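Inositol-3-phosphate synthase (Caenorhabditis elegans, PDB 1VKO) belongs to the myo-inositol-1-phosphate synthase family and binds the dinucleotide NAD in a Rossmann-type domain. Local coordinates at residues D160-N165 against G208-N213; P193-Y198 against N213-D218; S41-R46 against V509-G514. All coordinates share one frame; numbering follows the deposited sequence.

Contact 1: residues D160-N165 against G208-N213. With NAD (nicotinamide-adenine-dinucleotide), chain G.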
loop_
_atom_site.group_PDB
_atom_site.type_symbol
_atom_site.label_atom_id
_atom_site.label_comp_id
_atom_site.label_asym_id
_atom_site.label_seq_id
_atom_site.Cartn_x
_atom_site.Cartn_y
_atom_site.Cartn_z
ATOM N N ASP A 160 -27.018 -29.208 1.237
ATOM C CA ASP A 160 -25.753 -29.053 1.894
ATOM C C ASP A 160 -25.349 -30.303 2.618
ATOM O O ASP A 160 -26.175 -30.890 3.292
ATOM C CB ASP A 160 -25.775 -27.888 2.864
ATOM C CG ASP A 160 -24.396 -27.218 3.000
ATOM O OD1 ASP A 160 -23.431 -27.897 3.353
ATOM O OD2 ASP A 160 -24.188 -26.023 2.748
ATOM N N ILE A 161 -24.077 -30.700 2.475
ATOM C CA ILE A 161 -23.526 -31.825 3.236
ATOM C C ILE A 161 -23.558 -31.563 4.760
ATOM O O ILE A 161 -23.426 -32.493 5.555
ATOM C CB ILE A 161 -22.106 -32.185 2.768
ATOM C CG1 ILE A 161 -21.127 -31.023 3.035
ATOM C CG2 ILE A 161 -22.121 -32.600 1.274
ATOM C CD1 ILE A 161 -19.597 -31.346 2.795
ATOM N N SER A 162 -23.749 -30.306 5.161
ATOM C CA SER A 162 -23.902 -29.950 6.584
ATOM C C SER A 162 -25.360 -29.678 6.917
ATOM O O SER A 162 -26.018 -28.899 6.218
ATOM C CB SER A 162 -23.112 -28.697 6.923
ATOM O OG SER A 162 -23.352 -28.383 8.291
ATOM N N ASP A 163 -25.872 -30.278 7.982
ATOM C CA ASP A 163 -27.314 -30.127 8.254
ATOM C C ASP A 163 -27.710 -28.865 9.026
ATOM O O ASP A 163 -28.919 -28.624 9.250
ATOM C CB ASP A 163 -27.913 -31.390 8.902
ATOM C CG ASP A 163 -27.437 -31.600 10.308
ATOM O OD1 ASP A 163 -26.443 -30.953 10.709
ATOM O OD2 ASP A 163 -27.998 -32.394 11.087
ATOM N N SER A 164 -26.710 -28.076 9.445
ATOM C CA SER A 164 -26.934 -26.809 10.135
ATOM C C SER A 164 -28.002 -25.988 9.449
ATOM O O SER A 164 -27.982 -25.844 8.214
ATOM C CB SER A 164 -25.650 -26.000 10.184
ATOM O OG SER A 164 -24.657 -26.712 10.896
ATOM N N ASN A 165 -28.925 -25.449 10.242
ATOM C CA ASN A 165 -29.992 -24.584 9.721
ATOM C C ASN A 165 -29.402 -23.213 9.409
ATOM O O ASN A 165 -28.389 -22.829 9.983
ATOM C CB ASN A 165 -31.128 -24.428 10.752
ATOM C CG ASN A 165 -30.665 -23.732 12.011
ATOM O OD1 ASN A 165 -30.462 -22.500 12.025
ATOM N ND2 ASN A 165 -30.443 -24.511 13.066
ATOM N N GLY A 208 -14.279 -33.370 6.038
ATOM C CA GLY A 208 -14.877 -34.642 6.491
ATOM C C GLY A 208 -15.778 -34.486 7.699
ATOM O O GLY A 208 -16.935 -34.901 7.668
ATOM N N ASP A 209 -15.218 -33.886 8.755
ATOM C CA ASP A 209 -15.938 -33.409 9.954
ATOM C C ASP A 209 -17.300 -32.718 9.712
ATOM O O ASP A 209 -18.229 -32.881 10.514
ATOM C CB ASP A 209 -15.047 -32.414 10.738
ATOM C CG ASP A 209 -14.320 -33.048 11.924
ATOM O OD1 ASP A 209 -14.740 -34.141 12.384
ATOM O OD2 ASP A 209 -13.329 -32.500 12.474
ATOM N N ARG A 210 -17.400 -31.933 8.638
ATOM C CA ARG A 210 -18.576 -31.093 8.379
ATOM C C ARG A 210 -19.728 -31.872 7.727
ATOM O O ARG A 210 -20.887 -31.444 7.760
ATOM C CB ARG A 210 -18.167 -29.893 7.512
ATOM C CG ARG A 210 -19.271 -28.935 7.098
ATOM C CD ARG A 210 -18.898 -28.037 5.932
ATOM N NE ARG A 210 -18.418 -26.747 6.409
ATOM C CZ ARG A 210 -19.173 -25.666 6.575
ATOM N NH1 ARG A 210 -20.475 -25.704 6.290
ATOM N NH2 ARG A 210 -18.613 -24.541 7.022
ATOM N N ALA A 211 -19.406 -33.025 7.161
ATOM C CA ALA A 211 -20.330 -33.735 6.304
ATOM C C ALA A 211 -21.180 -34.733 7.086
ATOM O O ALA A 211 -20.766 -35.885 7.274
ATOM C CB ALA A 211 -19.561 -34.419 5.183
ATOM N N ASN A 212 -22.352 -34.275 7.553
ATOM C CA ASN A 212 -23.250 -35.089 8.329
ATOM C C ASN A 212 -24.670 -35.140 7.742
ATOM O O ASN A 212 -25.602 -35.564 8.407
ATOM C CB ASN A 212 -23.275 -34.573 9.766
ATOM C CG ASN A 212 -24.150 -33.322 9.952
ATOM O OD1 ASN A 212 -24.595 -32.683 8.988
ATOM N ND2 ASN A 212 -24.407 -32.985 11.203
ATOM N N ASN A 213 -24.812 -34.692 6.499
ATOM C CA ASN A 213 -26.090 -34.569 5.787
ATOM C C ASN A 213 -25.883 -35.104 4.360
ATOM O O ASN A 213 -25.963 -34.347 3.399
ATOM C CB ASN A 213 -26.487 -33.083 5.735
ATOM C CG ASN A 213 -27.964 -32.852 5.504
ATOM O OD1 ASN A 213 -28.801 -33.649 5.905
ATOM N ND2 ASN A 213 -28.297 -31.721 4.869
HETATM P PA NAD G . -18.389 -22.012 2.134
HETATM O O1A NAD G . -17.551 -23.056 2.701
HETATM O O2A NAD G . -18.800 -21.100 3.215
HETATM O O5B NAD G . -19.598 -22.726 1.397
HETATM C C5B NAD G . -19.482 -24.050 0.969
HETATM C C4B NAD G . -20.692 -24.803 1.489
HETATM O O4B NAD G . -20.969 -25.862 0.600
HETATM C C3B NAD G . -20.448 -25.422 2.836
HETATM O O3B NAD G . -21.699 -25.321 3.498
HETATM C C2B NAD G . -20.228 -26.887 2.585
HETATM O O2B NAD G . -20.978 -27.546 3.604
HETATM C C1B NAD G . -20.956 -27.094 1.260
HETATM N N9A NAD G . -20.568 -28.219 0.371
HETATM C C8A NAD G . -19.342 -28.746 0.100
HETATM N N7A NAD G . -19.505 -29.778 -0.759
HETATM C C5A NAD G . -20.807 -29.944 -1.057
HETATM C C6A NAD G . -21.523 -30.863 -1.844
HETATM N N6A NAD G . -20.951 -31.892 -2.489
HETATM N N1A NAD G . -22.889 -30.755 -1.900
HETATM C C2A NAD G . -23.544 -29.797 -1.182
HETATM N N3A NAD G . -22.834 -28.947 -0.395
HETATM C C4A NAD G . -21.487 -28.991 -0.325
HETATM O O3 NAD G . -17.645 -21.220 0.931
HETATM P PN NAD G . -18.326 -19.937 0.280
HETATM O O1N NAD G . -19.791 -20.060 0.501
HETATM O O2N NAD G . -17.621 -18.759 0.792
HETATM O O5D NAD G . -18.158 -20.110 -1.324
HETATM C C5D NAD G . -18.472 -21.336 -1.962
HETATM C C4D NAD G . -17.790 -21.531 -3.329
HETATM O O4D NAD G . -17.924 -20.373 -4.116
HETATM C C3D NAD G . -16.289 -21.831 -3.245
HETATM O O3D NAD G . -15.975 -22.809 -4.197
HETATM C C2D NAD G . -15.653 -20.566 -3.763
HETATM O O2D NAD G . -14.416 -20.738 -4.437
HETATM C C1D NAD G . -16.692 -20.102 -4.747
HETATM N N1N NAD G . -16.390 -18.698 -5.001
HETATM C C2N NAD G . -16.460 -17.795 -3.987
HETATM C C3N NAD G . -16.142 -16.481 -4.246
HETATM C C7N NAD G . -16.595 -15.495 -3.236
HETATM O O7N NAD G . -17.195 -16.047 -2.079
HETATM N N7N NAD G . -16.445 -14.184 -3.463
HETATM C C4N NAD G . -15.768 -16.062 -5.538
HETATM C C5N NAD G . -15.686 -16.997 -6.546
HETATM C C6N NAD G . -15.995 -18.337 -6.265
#

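Contact 2: residues P193-Y198 against N213-D218. With NAD (nicotinamide-adenine-dinucleotide), chain G.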
loop_
_atom_site.group_PDB
_atom_site.type_symbol
_atom_site.label_atom_id
_atom_site.label_comp_id
_atom_site.label_asym_id
_atom_site.label_seq_id
_atom_site.Cartn_x
_atom_site.Cartn_y
_atom_site.Cartn_z
ATOM N N PRO A 193 -30.975 -27.352 4.980
ATOM C CA PRO A 193 -30.743 -27.816 3.606
ATOM C C PRO A 193 -30.964 -29.308 3.455
ATOM O O PRO A 193 -30.745 -30.058 4.400
ATOM C CB PRO A 193 -29.262 -27.514 3.392
ATOM C CG PRO A 193 -28.958 -26.418 4.363
ATOM C CD PRO A 193 -29.748 -26.771 5.575
ATOM N N LEU A 194 -31.399 -29.719 2.265
ATOM C CA LEU A 194 -31.508 -31.139 1.909
ATOM C C LEU A 194 -30.125 -31.814 1.943
ATOM O O LEU A 194 -29.114 -31.157 1.809
ATOM C CB LEU A 194 -32.190 -31.298 0.534
ATOM C CG LEU A 194 -33.508 -30.524 0.305
ATOM C CD1 LEU A 194 -33.930 -30.575 -1.137
ATOM C CD2 LEU A 194 -34.609 -31.050 1.168
ATOM N N PRO A 195 -30.071 -33.113 2.203
ATOM C CA PRO A 195 -28.793 -33.829 2.127
ATOM C C PRO A 195 -28.256 -33.885 0.717
ATOM O O PRO A 195 -29.026 -33.834 -0.243
ATOM C CB PRO A 195 -29.120 -35.227 2.671
ATOM C CG PRO A 195 -30.581 -35.338 2.651
ATOM C CD PRO A 195 -31.182 -33.964 2.667
ATOM N N SER A 196 -26.934 -33.895 0.586
ATOM C CA SER A 196 -26.324 -33.832 -0.731
ATOM C C SER A 196 -25.473 -35.043 -1.024
ATOM O O SER A 196 -25.310 -35.929 -0.190
ATOM C CB SER A 196 -25.450 -32.577 -0.869
ATOM O OG SER A 196 -25.486 -32.116 -2.208
ATOM N N ILE A 197 -24.903 -35.041 -2.224
ATOM C CA ILE A 197 -23.962 -36.050 -2.672
ATOM C C ILE A 197 -22.657 -35.618 -2.047
ATOM O O ILE A 197 -22.312 -34.447 -2.124
ATOM C CB ILE A 197 -23.878 -35.974 -4.201
ATOM C CG1 ILE A 197 -25.250 -36.198 -4.804
ATOM C CG2 ILE A 197 -22.892 -36.983 -4.781
ATOM C CD1 ILE A 197 -25.288 -35.904 -6.277
ATOM N N TYR A 198 -21.925 -36.551 -1.432
ATOM C CA TYR A 198 -20.592 -36.276 -0.896
ATOM C C TYR A 198 -19.613 -37.314 -1.424
ATOM O O TYR A 198 -19.681 -38.462 -1.022
ATOM C CB TYR A 198 -20.662 -36.320 0.637
ATOM C CG TYR A 198 -19.326 -36.168 1.357
ATOM C CD1 TYR A 198 -18.393 -35.226 0.946
ATOM C CD2 TYR A 198 -19.006 -36.959 2.451
ATOM C CE1 TYR A 198 -17.191 -35.085 1.583
ATOM C CE2 TYR A 198 -17.793 -36.815 3.102
ATOM C CZ TYR A 198 -16.899 -35.871 2.664
ATOM O OH TYR A 198 -15.680 -35.703 3.271
ATOM N N ASN A 213 -24.812 -34.692 6.499
ATOM C CA ASN A 213 -26.090 -34.569 5.787
ATOM C C ASN A 213 -25.883 -35.104 4.360
ATOM O O ASN A 213 -25.963 -34.347 3.399
ATOM C CB ASN A 213 -26.487 -33.083 5.735
ATOM C CG ASN A 213 -27.964 -32.852 5.504
ATOM O OD1 ASN A 213 -28.801 -33.649 5.905
ATOM N ND2 ASN A 213 -28.297 -31.721 4.869
ATOM N N VAL A 214 -25.591 -36.404 4.224
ATOM C CA VAL A 214 -25.323 -36.998 2.903
ATOM C C VAL A 214 -26.264 -38.117 2.457
ATOM O O VAL A 214 -26.687 -38.944 3.263
ATOM C CB VAL A 214 -23.807 -37.408 2.709
ATOM C CG1 VAL A 214 -22.884 -36.591 3.617
ATOM C CG2 VAL A 214 -23.575 -38.873 2.888
ATOM N N ILE A 215 -26.579 -38.126 1.161
ATOM C CA ILE A 215 -27.383 -39.189 0.537
ATOM C C ILE A 215 -26.644 -40.523 0.733
ATOM O O ILE A 215 -25.481 -40.604 0.375
ATOM C CB ILE A 215 -27.546 -38.941 -1.026
ATOM C CG1 ILE A 215 -27.896 -37.488 -1.403
ATOM C CG2 ILE A 215 -28.514 -39.924 -1.647
ATOM C CD1 ILE A 215 -29.116 -36.968 -0.815
ATOM N N PRO A 216 -27.292 -41.567 1.271
ATOM C CA PRO A 216 -26.622 -42.873 1.479
ATOM C C PRO A 216 -26.135 -43.533 0.166
ATOM O O PRO A 216 -26.513 -43.099 -0.918
ATOM C CB PRO A 216 -27.717 -43.716 2.117
ATOM C CG PRO A 216 -28.676 -42.736 2.722
ATOM C CD PRO A 216 -28.689 -41.593 1.745
ATOM N N GLY A 217 -25.263 -44.533 0.266
ATOM C CA GLY A 217 -24.849 -45.342 -0.889
ATOM C C GLY A 217 -23.733 -44.798 -1.775
ATOM O O GLY A 217 -23.373 -43.628 -1.650
ATOM N N ASP A 218 -23.226 -45.642 -2.684
ATOM C CA ASP A 218 -22.172 -45.251 -3.660
ATOM C C ASP A 218 -22.585 -45.451 -5.108
ATOM O O ASP A 218 -21.741 -45.435 -5.993
ATOM C CB ASP A 218 -20.899 -46.064 -3.444
ATOM C CG ASP A 218 -20.419 -46.012 -2.010
ATOM O OD1 ASP A 218 -20.067 -44.896 -1.529
ATOM O OD2 ASP A 218 -20.365 -47.048 -1.296
HETATM P PA NAD G . -18.389 -22.012 2.134
HETATM O O1A NAD G . -17.551 -23.056 2.701
HETATM O O2A NAD G . -18.800 -21.100 3.215
HETATM O O5B NAD G . -19.598 -22.726 1.397
HETATM C C5B NAD G . -19.482 -24.050 0.969
HETATM C C4B NAD G . -20.692 -24.803 1.489
HETATM O O4B NAD G . -20.969 -25.862 0.600
HETATM C C3B NAD G . -20.448 -25.422 2.836
HETATM O O3B NAD G . -21.699 -25.321 3.498
HETATM C C2B NAD G . -20.228 -26.887 2.585
HETATM O O2B NAD G . -20.978 -27.546 3.604
HETATM C C1B NAD G . -20.956 -27.094 1.260
HETATM N N9A NAD G . -20.568 -28.219 0.371
HETATM C C8A NAD G . -19.342 -28.746 0.100
HETATM N N7A NAD G . -19.505 -29.778 -0.759
HETATM C C5A NAD G . -20.807 -29.944 -1.057
HETATM C C6A NAD G . -21.523 -30.863 -1.844
HETATM N N6A NAD G . -20.951 -31.892 -2.489
HETATM N N1A NAD G . -22.889 -30.755 -1.900
HETATM C C2A NAD G . -23.544 -29.797 -1.182
HETATM N N3A NAD G . -22.834 -28.947 -0.395
HETATM C C4A NAD G . -21.487 -28.991 -0.325
HETATM O O3 NAD G . -17.645 -21.220 0.931
HETATM P PN NAD G . -18.326 -19.937 0.280
HETATM O O1N NAD G . -19.791 -20.060 0.501
HETATM O O2N NAD G . -17.621 -18.759 0.792
HETATM O O5D NAD G . -18.158 -20.110 -1.324
HETATM C C5D NAD G . -18.472 -21.336 -1.962
HETATM C C4D NAD G . -17.790 -21.531 -3.329
HETATM O O4D NAD G . -17.924 -20.373 -4.116
HETATM C C3D NAD G . -16.289 -21.831 -3.245
HETATM O O3D NAD G . -15.975 -22.809 -4.197
HETATM C C2D NAD G . -15.653 -20.566 -3.763
HETATM O O2D NAD G . -14.416 -20.738 -4.437
HETATM C C1D NAD G . -16.692 -20.102 -4.747
HETATM N N1N NAD G . -16.390 -18.698 -5.001
HETATM C C2N NAD G . -16.460 -17.795 -3.987
HETATM C C3N NAD G . -16.142 -16.481 -4.246
HETATM C C7N NAD G . -16.595 -15.495 -3.236
HETATM O O7N NAD G . -17.195 -16.047 -2.079
HETATM N N7N NAD G . -16.445 -14.184 -3.463
HETATM C C4N NAD G . -15.768 -16.062 -5.538
HETATM C C5N NAD G . -15.686 -16.997 -6.546
HETATM C C6N NAD G . -15.995 -18.337 -6.265
HETATM O O HOH W 1 -23.459 -39.164 -1.073
#

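Contact 3: residues S41-R46 against V509-G514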
loop_
_atom_site.group_PDB
_atom_site.type_symbol
_atom_site.label_atom_id
_atom_site.label_comp_id
_atom_site.label_asym_id
_atom_site.label_seq_id
_atom_site.Cartn_x
_atom_site.Cartn_y
_atom_site.Cartn_z
ATOM N N SER A 41 -39.085 -7.264 -31.616
ATOM C CA SER A 41 -38.119 -6.195 -31.745
ATOM C C SER A 41 -37.103 -6.494 -32.838
ATOM O O SER A 41 -36.300 -7.415 -32.718
ATOM C CB SER A 41 -37.419 -5.992 -30.400
ATOM O OG SER A 41 -36.674 -4.796 -30.397
ATOM N N ARG A 42 -37.145 -5.716 -33.909
ATOM C CA ARG A 42 -36.237 -5.925 -35.035
ATOM C C ARG A 42 -35.023 -5.053 -34.817
ATOM O O ARG A 42 -35.152 -3.855 -34.599
ATOM C CB ARG A 42 -36.937 -5.657 -36.390
ATOM C CG ARG A 42 -36.035 -5.217 -37.573
ATOM C CD ARG A 42 -36.804 -4.882 -38.866
ATOM N NE ARG A 42 -38.198 -4.443 -38.637
ATOM C CZ ARG A 42 -39.286 -5.236 -38.695
ATOM N NH1 ARG A 42 -39.171 -6.528 -38.983
ATOM N NH2 ARG A 42 -40.497 -4.739 -38.466
ATOM N N PHE A 43 -33.853 -5.679 -34.847
ATOM C CA PHE A 43 -32.576 -4.998 -34.652
ATOM C C PHE A 43 -31.677 -5.264 -35.855
ATOM O O PHE A 43 -31.507 -6.406 -36.247
ATOM C CB PHE A 43 -31.933 -5.506 -33.360
ATOM C CG PHE A 43 -30.500 -5.077 -33.169
ATOM C CD1 PHE A 43 -30.174 -3.736 -32.960
ATOM C CD2 PHE A 43 -29.477 -6.024 -33.189
ATOM C CE1 PHE A 43 -28.841 -3.344 -32.783
ATOM C CE2 PHE A 43 -28.154 -5.640 -33.023
ATOM C CZ PHE A 43 -27.841 -4.293 -32.813
ATOM N N THR A 44 -31.129 -4.211 -36.453
ATOM C CA THR A 44 -30.192 -4.340 -37.563
ATOM C C THR A 44 -28.765 -4.347 -37.020
ATOM O O THR A 44 -28.279 -3.324 -36.540
ATOM C CB THR A 44 -30.424 -3.184 -38.562
ATOM O OG1 THR A 44 -31.667 -3.393 -39.272
ATOM C CG2 THR A 44 -29.367 -3.167 -39.654
ATOM N N TYR A 45 -28.107 -5.512 -37.071
ATOM C CA TYR A 45 -26.764 -5.708 -36.481
ATOM C C TYR A 45 -25.589 -5.362 -37.431
ATOM O O TYR A 45 -25.455 -5.930 -38.517
ATOM C CB TYR A 45 -26.648 -7.136 -35.911
ATOM C CG TYR A 45 -25.280 -7.525 -35.356
ATOM C CD1 TYR A 45 -24.733 -6.851 -34.254
ATOM C CD2 TYR A 45 -24.543 -8.574 -35.922
ATOM C CE1 TYR A 45 -23.483 -7.194 -33.738
ATOM C CE2 TYR A 45 -23.277 -8.940 -35.405
ATOM C CZ TYR A 45 -22.768 -8.240 -34.309
ATOM O OH TYR A 45 -21.557 -8.568 -33.772
ATOM N N ARG A 46 -24.740 -4.427 -37.018
ATOM C CA ARG A 46 -23.611 -4.011 -37.850
ATOM C C ARG A 46 -22.381 -4.864 -37.612
ATOM O O ARG A 46 -21.782 -4.790 -36.551
ATOM C CB ARG A 46 -23.241 -2.550 -37.578
ATOM C CG ARG A 46 -24.337 -1.507 -37.811
ATOM C CD ARG A 46 -23.734 -0.128 -37.973
ATOM N NE ARG A 46 -24.620 0.987 -37.678
ATOM C CZ ARG A 46 -24.616 1.683 -36.538
ATOM N NH1 ARG A 46 -23.798 1.368 -35.529
ATOM N NH2 ARG A 46 -25.465 2.691 -36.399
ATOM N N VAL A 509 -29.936 -5.737 -23.976
ATOM C CA VAL A 509 -31.269 -5.418 -23.422
ATOM C C VAL A 509 -31.884 -4.186 -24.055
ATOM O O VAL A 509 -33.105 -4.071 -24.089
ATOM C CB VAL A 509 -31.307 -5.273 -21.868
ATOM C CG1 VAL A 509 -30.852 -6.551 -21.200
ATOM C CG2 VAL A 509 -30.436 -4.125 -21.419
ATOM N N THR A 510 -31.065 -3.256 -24.556
ATOM C CA THR A 510 -31.648 -2.111 -25.248
ATOM C C THR A 510 -32.185 -2.508 -26.602
ATOM O O THR A 510 -33.278 -2.065 -26.962
ATOM C CB THR A 510 -30.756 -0.857 -25.283
ATOM O OG1 THR A 510 -29.451 -1.154 -25.780
ATOM C CG2 THR A 510 -30.486 -0.393 -23.880
ATOM N N ALA A 511 -31.449 -3.360 -27.322
ATOM C CA ALA A 511 -31.921 -4.011 -28.568
ATOM C C ALA A 511 -33.236 -4.791 -28.398
ATOM O O ALA A 511 -34.165 -4.643 -29.213
ATOM C CB ALA A 511 -30.842 -4.924 -29.142
ATOM N N LEU A 512 -33.317 -5.617 -27.348
ATOM C CA LEU A 512 -34.588 -6.253 -26.964
ATOM C C LEU A 512 -35.718 -5.246 -26.762
ATOM O O LEU A 512 -36.807 -5.434 -27.319
ATOM C CB LEU A 512 -34.448 -7.137 -25.718
ATOM C CG LEU A 512 -33.386 -8.235 -25.834
ATOM C CD1 LEU A 512 -33.071 -8.835 -24.483
ATOM C CD2 LEU A 512 -33.771 -9.310 -26.826
ATOM N N ALA A 513 -35.452 -4.184 -25.993
ATOM C CA ALA A 513 -36.483 -3.197 -25.601
ATOM C C ALA A 513 -36.895 -2.243 -26.700
ATOM O O ALA A 513 -37.974 -1.641 -26.606
ATOM C CB ALA A 513 -36.054 -2.400 -24.379
ATOM N N GLY A 514 -36.030 -2.083 -27.707
ATOM C CA GLY A 514 -36.336 -1.313 -28.917
ATOM C C GLY A 514 -35.503 -0.056 -29.123
ATOM O O GLY A 514 -35.642 0.641 -30.129
#

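Contact 1: residues D160-N165 against G208-N213
This is a polar loop-to-loop contact at the adenosine end of the NAD site, where D160 and I161 meet N213 and A211. The loop 160-165 follows strand 154-159 of the parallel sheet. N213 ND2 donates to D160 O at 2.8 Å, nearly along the C=O axis. I161 O receives two weak bonds, from N212 N and N213 N. Farther out, D163 CG sits between the backbone N and the carbonyl carbon (chi1 70°), and the D163 carboxylate stands almost perpendicular to the N212 amide (86°). D163 N donates to N212 OD1 at 2.9 Å, in the plane of that carbonyl, and N212 ND2 returns a weak bond to D163 OD1. An acidic residue after a strand of the parallel sheet, gripping the adenine ribose, is a hallmark of NAD-binding Rossmann folds. Here D160 OD2 accepts from NAD O3B at 2.7 Å. S162 N donates to D160 OD1 at 3.0 Å, an Asx turn that helps hold the carboxylate. R210 reaches over the ribose. Its NH1 gives a weak bond to NAD O2B, and NAD C3B lies over one guanidinium face. I161 CD1 touches A211 CB and NAD C8A, while I161 CG2 lies 3.6 Å from NAD C6A.

Contact 2: residues P193-Y198 against N213-D218
N213 and P195 meet side by side, the N213 amide lying slantwise against the proline. N213 CG is anti to the backbone N (chi1 -159°), and N213 OD1 lies 3.6 Å from P195 CB. N213 ND2 donates to P193 O at 3.0 Å. The acceptor lies close to the amide plane, but the donor sits above the plane of the P193 carbonyl. The same ND2 also bonds to D160 O, so two carbonyls fix the rotation of this amide. I215 runs roughly perpendicular to P195, and its CD1 comes within 3.9 Å of P195 CB. I215 CG1 lies beside the backbone N (chi1 -45°), 3.3 Å from S196 O. V214 CG1 meets Y198 CB at 3.7 Å and approaches the ring obliquely. Between these side chains the backbones form a single beta bridge. S196 N donates to N213 O, and I215 N donates to S196 O at 2.9 Å. A water continues the link, donating to I215 O and accepting from Y198 N. Helix 281-291 packs on S196 and I197. On the NAD side, S196 OG donates to adenine N1A at 2.9 Å, and I197 O accepts a weak bond from N6A. The S196 hydroxyl and the I197 carbonyl together complement the N1 and 6-amino edge, consistent with recognition of adenine.

Contact 3: residues S41-R46 against V509-G514
Strand 38-53 of the antiparallel sheet meets the C-terminal end of helix 498-513 here, through S41 and F43 on one side and A511 to G514 on the other. The axes of the short segments 41-46 and 509-513 approach to 7.8 Å, and their directions are 128° apart. S41 and F43 both point their side chains at the helix, as alternate residues of a strand do. S41 OG is anti to the backbone N (chi1 -168°), which carries it to the last turn. There it donates to A511 O at 2.8 Å, with the donor nearly in line with that carbonyl. L512 O is also close, 3.1 Å from S41 OG, and G514 CA lies 3.8 Å from the same hydroxyl. Two residues after S41, the F43 ring takes A511 CB over one face in a CH-pi contact, 4.2 Å from the ring centroid. The methyl is offset toward CG and CD1. The opposite face of the ring is met by Y45 N, also displaced toward the rim. L512 turns away from strand 41-46 and packs on F68 and T70 of strand 56-71, the next strand of the sheet. R46 bonds through its backbone N to D518 of the second subunit, so the strand continues into a subunit interface. G514 leaves the helix with a positive phi of 115°, which by itself calls for glycine, since a CB would be jammed against the carbonyl O of A513. A helix end held against an antiparallel sheet by strand side chains is typical of alpha/beta layer packing.

In the fold
Contacts 1 and 2 adjoin at the adenosine end of the NAD pocket. Their centres are 9 Å apart, and they share N213. Their segments alternate along the chain, and D160 N probably donates to L194 O at 2.9 Å. Contact 1 holds the ribose and packs I161 on the adenine, while contact 2 bonds the edge of the base. T251, N87, S327, K373 and N359 supply further bonds to NAD. Contact 3 lies apart, on the opposite side of the chain's centre. Its centre is 48 Å from that of contact 1 and 46 Å from that of contact 2, with nearest atoms about 32 and 31 Å away. It joins the antiparallel sheet to helix 498-513, beside the second subunit.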